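Local coordinates for GrpU microcompartment shell protein (Pectobacterium wasabiae, PDB 4OLP) that probably builds the shell of a glycyl-radical propanediol microcompartment and has a binding site for an iron-sulfur cluster, at residues 14-17 / 18-21; 40-43 / 44-48; 47-50 / 51-55. All coordinates share one frame; numbering follows the deposited sequence.

Contact 1 of 3, residues 14-17 / 18-21; sequences LAML and KRRM
The side chain of R19 folds back along helix 11-19 and lies over the preceding turn. Its guanidinium turns one face to the A15 carbonyl, with A15 O 3.2 Å above the plane and displaced toward the rim. M16 N lies farther off over the same face. R19 NH2 also reaches the A15 methyl, with CB 3.5 Å away. Bends at chi2 (140°) and chi3 (-145°) turn the chain back onto its own helix. R19 NE comes near A15 O at a poor angle and makes no hydrogen bond. The carbonyl instead accepts a hydrogen bond from R19 N, at 3.2 Å from A15 O.

K18 behaves differently. Its CG is 3.3 Å from L14 O, and the chain then runs extended and leaves the turn. NZ ends in a salt bridge with E30. The backbone bond from K18 N to L14 O measures 2.9 Å.

R20 N donates a hydrogen bond to L17 O at 2.9 Å, to the third residue back instead of the fourth. M21 has CG between its backbone N and carbonyl carbon (chi1 44°), which sets CG 3.4 Å from L17 O. L17 packs on I37 of strand 36-42 and on Y48 of the second subunit, so this last part of helix 11-19 lies between its own sheet and a neighbour.

The local grip is mostly backbone hydrogen bonding. The end of the R20 side chain leads away, and its NH2 forms a salt bridge with E64 of the second subunit. The charges of K18 and R20 thus tie this turn to its own chain and a neighbour.

Contact 2 of 3, residues 40-43 / 44-48; sequences IMLP and VPDLY
The carboxylate of D46 lies beside P43 and L42. Its OD2 is 4.1 Å from P43 CD and slightly farther from L42 CD2. The other oxygen, OD1, is bound outside this turn, in a salt bridge to R4 of the third subunit, another copy of the protein. The second flat group is the Y48 ring. L47 CD2 sits over one face, 3.8 Å above the plane and toward the rim.

L42 meets the helix with its two methyl branches. CD2 touches D46 CB at 4.0 Å, and the two side chains cross at about a right angle. CD1 rests on L47 CA at the same distance. With CG beside the backbone N (chi1 -72°), L42 can spread over both residues. P43 CB packs on P45 CD at 4.2 Å.

P43 holds the N-cap position of helix 44-56. Its carbonyl accepts a hydrogen bond from L47 N, with 2.9 Å between P43 O and L47 N. P45 has no N-H to place, which suits the first turn of a helix.

Strand 40-42 and helix 44-48 run at 125° to each other, their axes 7.8 Å apart at closest. This is a tight strand-to-helix turn of the BMC domain, where the helix folds back on the sheet.

Contact 3 of 3, residues 47-50 / 51-55; sequences LYFY and ADQAS
Residues 47-50 and 51-55 are consecutive turns of helix 44-56. Four backbone hydrogen bonds join them, each to the fourth residue back. A51 N is 2.8 Å from L47 O, and D52 N is 3.0 Å from Y48 O. Q53 N bonds to F49 O, and A54 N to Y50 O. The last bond is the straightest, at 169°.

Q53 lies along the side of the preceding turn. Its CG is 3.3 Å from F49 O. CG stands beside the backbone N, and a bend at chi2 (-67°) swings the amide toward the F49 ring. Q53 NE2 comes within 4.2 Å of F49 CE2, at an oblique approach. Q53 CG lies near Y50 CD1 as well.

The F49 ring sets its edge against a face of the Y50 ring. F49 CD2 lies 3.8 Å above the centre of Y50, and Y50 CE1 lies in the F49 plane. F49 has CG anti to its N (chi1 180°) and Y50 has CG beside its N. This pair of torsions brings the rings of two adjacent residues together.

A51 CB rests 3.2 Å from L47 O, and this small methyl also packs on V62 and L76 of the sheet. D52 is buried. Its OD1 accepts hydrogen bonds from T13 and T10 of the third subunit, and its OD2 pairs with K56. S55 OG donates to D52 O at 2.7 Å and also bonds to T10 of that subunit.

L47, A51 and A54 thus meet the helix's own sheet, while D52 and S55 give polar bonds to the third subunit. The buried carboxylate of D52 has partners at both oxygens, which would be expected to stabilise its negative charge.

Overall arrangement
Contact 1 comes first along the chain, in the last part of helix 11-19. Contact 2 follows at the turn from strand 36-42 into helix 44-56, and contact 3 continues down that helix. Contacts 2 and 3 share L47 and Y48, and their centres are 9 Å apart. Contact 1 is about 19 Å from each, between centres, and does not touch them. L14 and L17 of contact 1 touch I37 on strand 36-42, whose end forms contact 2, so both lean on the same antiparallel sheet. M16 packs on A51 of the second subunit, and L17 and R20 on its Y48. Contact 1 and the helix of contacts 2 and 3 therefore appear to supply the two sides of a recurring subunit interface.

Contact 1 of 3, residues 14-17 / 18-21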
ATOM      1  N   LEU B  14      21.807  -7.498 -13.427  1.00 82.37           N
ATOM      2  CA  LEU B  14      21.242  -6.562 -14.409  1.00 81.54           C
ATOM      3  C   LEU B  14      19.850  -6.990 -14.858  1.00 85.38           C
ATOM      4  O   LEU B  14      18.937  -6.179 -14.937  1.00 85.38           O
ATOM      5  CB  LEU B  14      22.144  -6.462 -15.616  1.00 73.95           C
ATOM      6  CG  LEU B  14      23.474  -5.800 -15.307  1.00 75.94           C
ATOM      7  CD1 LEU B  14      24.512  -6.140 -16.366  1.00 75.77           C
ATOM      8  CD2 LEU B  14      23.286  -4.306 -15.188  1.00 77.02           C
ATOM      9  N   ALA B  15      19.689  -8.286 -15.091  1.00 89.40           N
ATOM     10  CA  ALA B  15      18.399  -8.848 -15.458  1.00 88.52           C
ATOM     11  C   ALA B  15      17.323  -8.597 -14.383  1.00 92.07           C
ATOM     12  O   ALA B  15      16.178  -8.302 -14.710  1.00 90.01           O
ATOM     13  CB  ALA B  15      18.547 -10.330 -15.740  1.00 86.73           C
ATOM     14  N   MET B  16      17.698  -8.721 -13.112  1.00 93.71           N
ATOM     15  CA  MET B  16      16.757  -8.525 -12.000  1.00 96.74           C
ATOM     16  C   MET B  16      16.273  -7.087 -11.951  1.00 92.76           C
ATOM     17  O   MET B  16      15.087  -6.812 -11.724  1.00 94.26           O
ATOM     18  CB  MET B  16      17.396  -8.912 -10.659  1.00 97.50           C
ATOM     19  CG  MET B  16      17.319 -10.402 -10.380  1.00114.64           C
ATOM     20  SD  MET B  16      18.336 -10.993  -9.004  1.00136.55           S
ATOM     21  CE  MET B  16      17.518 -10.268  -7.583  1.00134.62           C
ATOM     22  N   LEU B  17      17.209  -6.176 -12.164  1.00 91.86           N
ATOM     23  CA  LEU B  17      16.905  -4.756 -12.127  1.00 91.45           C
ATOM     24  C   LEU B  17      16.071  -4.341 -13.322  1.00 87.92           C
ATOM     25  O   LEU B  17      15.134  -3.579 -13.143  1.00 90.07           O
ATOM     26  CB  LEU B  17      18.185  -3.926 -12.044  1.00 86.91           C
ATOM     27  CG  LEU B  17      18.879  -4.033 -10.679  1.00 87.17           C
ATOM     28  CD1 LEU B  17      20.262  -3.419 -10.749  1.00 90.52           C
ATOM     29  CD2 LEU B  17      18.080  -3.365  -9.566  1.00 88.17           C
ATOM     30  N   LYS B  18      16.389  -4.868 -14.509  1.00 85.14           N
ATOM     31  CA  LYS B  18      15.639  -4.565 -15.741  1.00 81.74           C
ATOM     32  C   LYS B  18      14.185  -4.955 -15.642  1.00 81.42           C
ATOM     33  O   LYS B  18      13.313  -4.224 -16.096  1.00 75.81           O
ATOM     34  CB  LYS B  18      16.257  -5.233 -16.958  1.00 86.29           C
ATOM     35  CG  LYS B  18      17.517  -4.547 -17.433  1.00 96.16           C
ATOM     36  CD  LYS B  18      17.979  -5.124 -18.752  1.00104.55           C
ATOM     37  CE  LYS B  18      19.089  -4.267 -19.329  1.00122.69           C
ATOM     38  NZ  LYS B  18      19.493  -4.719 -20.689  1.00131.59           N
ATOM     39  N   ARG B  19      13.923  -6.094 -15.013  1.00 86.01           N
ATOM     40  CA  ARG B  19      12.548  -6.520 -14.746  1.00 87.77           C
ATOM     41  C   ARG B  19      11.805  -5.517 -13.907  1.00 85.42           C
ATOM     42  O   ARG B  19      10.601  -5.412 -14.009  1.00 95.53           O
ATOM     43  CB  ARG B  19      12.534  -7.842 -13.996  1.00 91.08           C
ATOM     44  CG  ARG B  19      12.542  -9.035 -14.908  1.00 97.43           C
ATOM     45  CD  ARG B  19      13.451 -10.076 -14.295  1.00107.70           C
ATOM     46  NE  ARG B  19      14.193 -10.848 -15.289  1.00118.10           N
ATOM     47  CZ  ARG B  19      15.079 -11.795 -14.986  1.00122.97           C
ATOM     48  NH1 ARG B  19      15.309 -12.118 -13.714  1.00129.25           N
ATOM     49  NH2 ARG B  19      15.726 -12.433 -15.956  1.00120.27           N
ATOM     50  N   ARG B  20      12.515  -4.779 -13.073  1.00 80.58           N
ATOM     51  CA  ARG B  20      11.869  -3.854 -12.179  1.00 83.83           C
ATOM     52  C   ARG B  20      11.929  -2.395 -12.617  1.00 81.62           C
ATOM     53  O   ARG B  20      11.622  -1.499 -11.815  1.00 81.13           O
ATOM     54  CB  ARG B  20      12.473  -3.956 -10.799  1.00 90.90           C
ATOM     55  CG  ARG B  20      11.908  -5.055  -9.920  1.00107.51           C
ATOM     56  CD  ARG B  20      11.429  -4.253  -8.723  1.00122.73           C
ATOM     57  NE  ARG B  20      11.153  -4.907  -7.452  1.00137.38           N
ATOM     58  CZ  ARG B  20      11.240  -4.278  -6.274  1.00139.47           C
ATOM     59  NH1 ARG B  20      11.641  -3.008  -6.201  1.00132.53           N
ATOM     60  NH2 ARG B  20      10.948  -4.917  -5.149  1.00144.44           N
ATOM     61  N   MET B  21      12.309  -2.149 -13.870  1.00 76.82           N
ATOM     62  CA  MET B  21      12.238  -0.809 -14.426  1.00 79.46           C
ATOM     63  C   MET B  21      11.288  -0.738 -15.630  1.00 84.23           C
ATOM     64  O   MET B  21      10.932  -1.760 -16.201  1.00 84.24           O
ATOM     65  CB  MET B  21      13.602  -0.246 -14.763  1.00 80.62           C
ATOM     66  CG  MET B  21      14.551  -1.171 -15.470  1.00 87.56           C
ATOM     67  SD  MET B  21      16.248  -0.613 -15.132  1.00 83.90           S
ATOM     68  CE  MET B  21      16.524   0.320 -16.629  1.00 84.76           C
TER

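Contact 2 of 3, residues 40-43 / 44-48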
ATOM      1  N   ILE B  40      19.762   3.967  -4.263  1.00 84.81           N
ATOM      2  CA  ILE B  40      19.460   4.825  -3.134  1.00 86.47           C
ATOM      3  C   ILE B  40      17.956   5.054  -3.040  1.00 84.98           C
ATOM      4  O   ILE B  40      17.274   5.209  -4.060  1.00 77.96           O
ATOM      5  CB  ILE B  40      20.256   6.139  -3.226  1.00 89.01           C
ATOM      6  CG1 ILE B  40      19.903   7.065  -2.058  1.00 95.06           C
ATOM      7  CG2 ILE B  40      20.021   6.825  -4.563  1.00 92.92           C
ATOM      8  CD1 ILE B  40      21.029   7.997  -1.660  1.00 93.95           C
ATOM      9  N   MET B  41      17.442   5.031  -1.812  1.00 89.29           N
ATOM     10  CA  MET B  41      16.007   5.225  -1.577  1.00 92.48           C
ATOM     11  C   MET B  41      15.715   6.679  -1.264  1.00 91.95           C
ATOM     12  O   MET B  41      16.309   7.259  -0.354  1.00 99.36           O
ATOM     13  CB  MET B  41      15.521   4.302  -0.484  1.00 97.74           C
ATOM     14  CG  MET B  41      15.293   2.912  -1.021  1.00106.30           C
ATOM     15  SD  MET B  41      14.326   1.862   0.068  1.00122.62           S
ATOM     16  CE  MET B  41      15.255   1.996   1.598  1.00124.57           C
ATOM     17  N   LEU B  42      14.835   7.276  -2.056  1.00 88.26           N
ATOM     18  CA  LEU B  42      14.609   8.722  -2.010  1.00 90.45           C
ATOM     19  C   LEU B  42      13.133   9.042  -2.026  1.00 93.12           C
ATOM     20  O   LEU B  42      12.358   8.299  -2.647  1.00 93.52           O
ATOM     21  CB  LEU B  42      15.230   9.383  -3.225  1.00 91.21           C
ATOM     22  CG  LEU B  42      16.752   9.465  -3.273  1.00 96.23           C
ATOM     23  CD1 LEU B  42      17.232   9.835  -4.676  1.00 93.67           C
ATOM     24  CD2 LEU B  42      17.263  10.469  -2.254  1.00100.01           C
ATOM     25  N   PRO B  43      12.737  10.154  -1.350  1.00 97.38           N
ATOM     26  CA  PRO B  43      11.384  10.681  -1.552  1.00 94.71           C
ATOM     27  C   PRO B  43      11.237  11.138  -2.998  1.00 90.48           C
ATOM     28  O   PRO B  43      12.246  11.399  -3.670  1.00 91.12           O
ATOM     29  CB  PRO B  43      11.302  11.882  -0.588  1.00 94.17           C
ATOM     30  CG  PRO B  43      12.487  11.789   0.307  1.00 93.35           C
ATOM     31  CD  PRO B  43      13.527  11.012  -0.440  1.00 96.57           C
ATOM     32  N   VAL B  44      10.013  11.242  -3.492  1.00 85.95           N
ATOM     33  CA  VAL B  44       9.881  11.386  -4.942  1.00 88.35           C
ATOM     34  C   VAL B  44      10.394  12.738  -5.460  1.00 80.53           C
ATOM     35  O   VAL B  44      10.972  12.769  -6.537  1.00 76.02           O
ATOM     36  CB  VAL B  44       8.485  10.981  -5.526  1.00 91.67           C
ATOM     37  CG1 VAL B  44       7.666  10.170  -4.526  1.00 94.51           C
ATOM     38  CG2 VAL B  44       7.704  12.179  -6.070  1.00 91.25           C
ATOM     39  N   PRO B  45      10.230  13.836  -4.705  1.00 81.22           N
ATOM     40  CA  PRO B  45      10.802  15.075  -5.260  1.00 82.86           C
ATOM     41  C   PRO B  45      12.312  14.983  -5.478  1.00 89.75           C
ATOM     42  O   PRO B  45      12.807  15.330  -6.553  1.00 87.67           O
ATOM     43  CB  PRO B  45      10.463  16.122  -4.193  1.00 80.07           C
ATOM     44  CG  PRO B  45       9.199  15.628  -3.607  1.00 81.86           C
ATOM     45  CD  PRO B  45       9.346  14.119  -3.559  1.00 81.49           C
ATOM     46  N   ASP B  46      13.019  14.449  -4.484  1.00 98.32           N
ATOM     47  CA  ASP B  46      14.461  14.215  -4.592  1.00 96.19           C
ATOM     48  C   ASP B  46      14.781  13.276  -5.751  1.00 88.36           C
ATOM     49  O   ASP B  46      15.749  13.493  -6.476  1.00 80.79           O
ATOM     50  CB  ASP B  46      15.008  13.604  -3.299  1.00103.76           C
ATOM     51  CG  ASP B  46      15.210  14.633  -2.178  1.00115.63           C
ATOM     52  OD1 ASP B  46      14.692  15.769  -2.267  1.00119.23           O
ATOM     53  OD2 ASP B  46      15.873  14.271  -1.180  1.00125.17           O
ATOM     54  N   LEU B  47      13.950  12.243  -5.922  1.00 85.52           N
ATOM     55  CA  LEU B  47      14.185  11.223  -6.929  1.00 82.77           C
ATOM     56  C   LEU B  47      14.318  11.846  -8.316  1.00 86.56           C
ATOM     57  O   LEU B  47      15.315  11.652  -9.017  1.00 88.05           O
ATOM     58  CB  LEU B  47      13.059  10.212  -6.945  1.00 83.82           C
ATOM     59  CG  LEU B  47      13.322   9.053  -7.915  1.00 93.42           C
ATOM     60  CD1 LEU B  47      13.677   7.814  -7.127  1.00 98.52           C
ATOM     61  CD2 LEU B  47      12.129   8.761  -8.816  1.00 98.17           C
ATOM     62  N   TYR B  48      13.320  12.624  -8.700  1.00 84.97           N
ATOM     63  CA  TYR B  48      13.320  13.248 -10.007  1.00 84.71           C
ATOM     64  C   TYR B  48      14.328  14.373 -10.099  1.00 87.56           C
ATOM     65  O   TYR B  48      14.880  14.613 -11.174  1.00 84.55           O
ATOM     66  CB  TYR B  48      11.941  13.765 -10.344  1.00 85.55           C
ATOM     67  CG  TYR B  48      10.979  12.640 -10.488  1.00 90.77           C
ATOM     68  CD1 TYR B  48      11.178  11.673 -11.451  1.00100.18           C
ATOM     69  CD2 TYR B  48       9.886  12.520  -9.651  1.00 99.15           C
ATOM     70  CE1 TYR B  48      10.304  10.625 -11.601  1.00106.54           C
ATOM     71  CE2 TYR B  48       9.002  11.469  -9.786  1.00105.69           C
ATOM     72  CZ  TYR B  48       9.219  10.531 -10.770  1.00112.89           C
ATOM     73  OH  TYR B  48       8.359   9.483 -10.941  1.00127.96           O
TER

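Contact 3 of 3, residues 47-50 / 51-55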
ATOM      1  N   LEU B  47      13.950  12.243  -5.922  1.00 85.52           N
ATOM      2  CA  LEU B  47      14.185  11.223  -6.929  1.00 82.77           C
ATOM      3  C   LEU B  47      14.318  11.846  -8.316  1.00 86.56           C
ATOM      4  O   LEU B  47      15.315  11.652  -9.017  1.00 88.05           O
ATOM      5  CB  LEU B  47      13.059  10.212  -6.945  1.00 83.82           C
ATOM      6  CG  LEU B  47      13.322   9.053  -7.915  1.00 93.42           C
ATOM      7  CD1 LEU B  47      13.677   7.814  -7.127  1.00 98.52           C
ATOM      8  CD2 LEU B  47      12.129   8.761  -8.816  1.00 98.17           C
ATOM      9  N   TYR B  48      13.320  12.624  -8.700  1.00 84.97           N
ATOM     10  CA  TYR B  48      13.320  13.248 -10.007  1.00 84.71           C
ATOM     11  C   TYR B  48      14.328  14.373 -10.099  1.00 87.56           C
ATOM     12  O   TYR B  48      14.880  14.613 -11.174  1.00 84.55           O
ATOM     13  CB  TYR B  48      11.941  13.765 -10.344  1.00 85.55           C
ATOM     14  CG  TYR B  48      10.979  12.640 -10.488  1.00 90.77           C
ATOM     15  CD1 TYR B  48      11.178  11.673 -11.451  1.00100.18           C
ATOM     16  CD2 TYR B  48       9.886  12.520  -9.651  1.00 99.15           C
ATOM     17  CE1 TYR B  48      10.304  10.625 -11.601  1.00106.54           C
ATOM     18  CE2 TYR B  48       9.002  11.469  -9.786  1.00105.69           C
ATOM     19  CZ  TYR B  48       9.219  10.531 -10.770  1.00112.89           C
ATOM     20  OH  TYR B  48       8.359   9.483 -10.941  1.00127.96           O
ATOM     21  N   PHE B  49      14.584  15.052  -8.983  1.00 87.79           N
ATOM     22  CA  PHE B  49      15.618  16.087  -8.969  1.00 91.57           C
ATOM     23  C   PHE B  49      16.972  15.471  -9.287  1.00 82.16           C
ATOM     24  O   PHE B  49      17.661  15.904 -10.211  1.00 80.38           O
ATOM     25  CB  PHE B  49      15.669  16.834  -7.635  1.00 93.48           C
ATOM     26  CG  PHE B  49      16.727  17.889  -7.601  1.00 98.24           C
ATOM     27  CD1 PHE B  49      16.544  19.102  -8.261  1.00103.20           C
ATOM     28  CD2 PHE B  49      17.934  17.657  -6.960  1.00102.30           C
ATOM     29  CE1 PHE B  49      17.544  20.072  -8.258  1.00102.76           C
ATOM     30  CE2 PHE B  49      18.930  18.626  -6.953  1.00100.58           C
ATOM     31  CZ  PHE B  49      18.733  19.831  -7.600  1.00 97.78           C
ATOM     32  N   TYR B  50      17.315  14.429  -8.551  1.00 79.27           N
ATOM     33  CA  TYR B  50      18.599  13.795  -8.747  1.00 83.95           C
ATOM     34  C   TYR B  50      18.686  12.980 -10.036  1.00 80.40           C
ATOM     35  O   TYR B  50      19.762  12.900 -10.612  1.00 80.68           O
ATOM     36  CB  TYR B  50      18.994  12.987  -7.505  1.00 87.03           C
ATOM     37  CG  TYR B  50      19.418  13.880  -6.353  1.00 91.24           C
ATOM     38  CD1 TYR B  50      20.526  14.710  -6.468  1.00 94.54           C
ATOM     39  CD2 TYR B  50      18.693  13.904  -5.163  1.00 92.46           C
ATOM     40  CE1 TYR B  50      20.896  15.533  -5.417  1.00105.04           C
ATOM     41  CE2 TYR B  50      19.053  14.723  -4.114  1.00100.97           C
ATOM     42  CZ  TYR B  50      20.156  15.539  -4.240  1.00107.71           C
ATOM     43  OH  TYR B  50      20.519  16.350  -3.174  1.00116.13           O
ATOM     44  N   ALA B  51      17.572  12.415 -10.508  1.00 80.63           N
ATOM     45  CA  ALA B  51      17.557  11.712 -11.808  1.00 76.59           C
ATOM     46  C   ALA B  51      17.894  12.659 -12.940  1.00 77.91           C
ATOM     47  O   ALA B  51      18.729  12.394 -13.801  1.00 83.23           O
ATOM     48  CB  ALA B  51      16.203  11.100 -12.080  1.00 73.08           C
ATOM     49  N   ASP B  52      17.257  13.812 -12.885  1.00 80.38           N
ATOM     50  CA  ASP B  52      17.404  14.812 -13.900  1.00 86.67           C
ATOM     51  C   ASP B  52      18.882  15.226 -13.980  1.00 91.01           C
ATOM     52  O   ASP B  52      19.443  15.345 -15.075  1.00 87.16           O
ATOM     53  CB  ASP B  52      16.514  15.997 -13.550  1.00 88.24           C
ATOM     54  CG  ASP B  52      16.741  17.175 -14.456  1.00 94.12           C
ATOM     55  OD1 ASP B  52      16.243  17.129 -15.596  1.00 94.41           O
ATOM     56  OD2 ASP B  52      17.419  18.140 -14.016  1.00 93.72           O
ATOM     57  N   GLN B  53      19.489  15.438 -12.811  1.00 93.56           N
ATOM     58  CA  GLN B  53      20.911  15.723 -12.699  1.00101.35           C
ATOM     59  C   GLN B  53      21.695  14.666 -13.467  1.00 98.88           C
ATOM     60  O   GLN B  53      22.441  14.953 -14.414  1.00104.84           O
ATOM     61  CB  GLN B  53      21.309  15.615 -11.183  1.00104.12           C
ATOM     62  CG  GLN B  53      20.860  16.710 -10.221  1.00109.85           C
ATOM     63  CD  GLN B  53      21.527  18.011 -10.531  1.00112.63           C
ATOM     64  OE1 GLN B  53      21.396  18.526 -11.639  1.00111.65           O
ATOM     65  NE2 GLN B  53      22.273  18.550  -9.563  1.00116.61           N
ATOM     66  N   ALA B  54      21.473  13.423 -13.074  1.00 92.43           N
ATOM     67  CA  ALA B  54      22.160  12.288 -13.659  1.00 93.74           C
ATOM     68  C   ALA B  54      21.922  12.142 -15.149  1.00 99.40           C
ATOM     69  O   ALA B  54      22.822  11.724 -15.888  1.00100.91           O
ATOM     70  CB  ALA B  54      21.717  11.016 -12.978  1.00 89.08           C
ATOM     71  N   SER B  55      20.708  12.454 -15.590  1.00 97.22           N
ATOM     72  CA  SER B  55      20.403  12.349 -17.005  1.00 96.30           C
ATOM     73  C   SER B  55      21.191  13.394 -17.785  1.00 94.26           C
ATOM     74  O   SER B  55      21.549  13.160 -18.942  1.00 97.81           O
ATOM     75  CB  SER B  55      18.913  12.506 -17.244  1.00 96.10           C
ATOM     76  OG  SER B  55      18.527  13.847 -17.085  1.00100.32           O
TER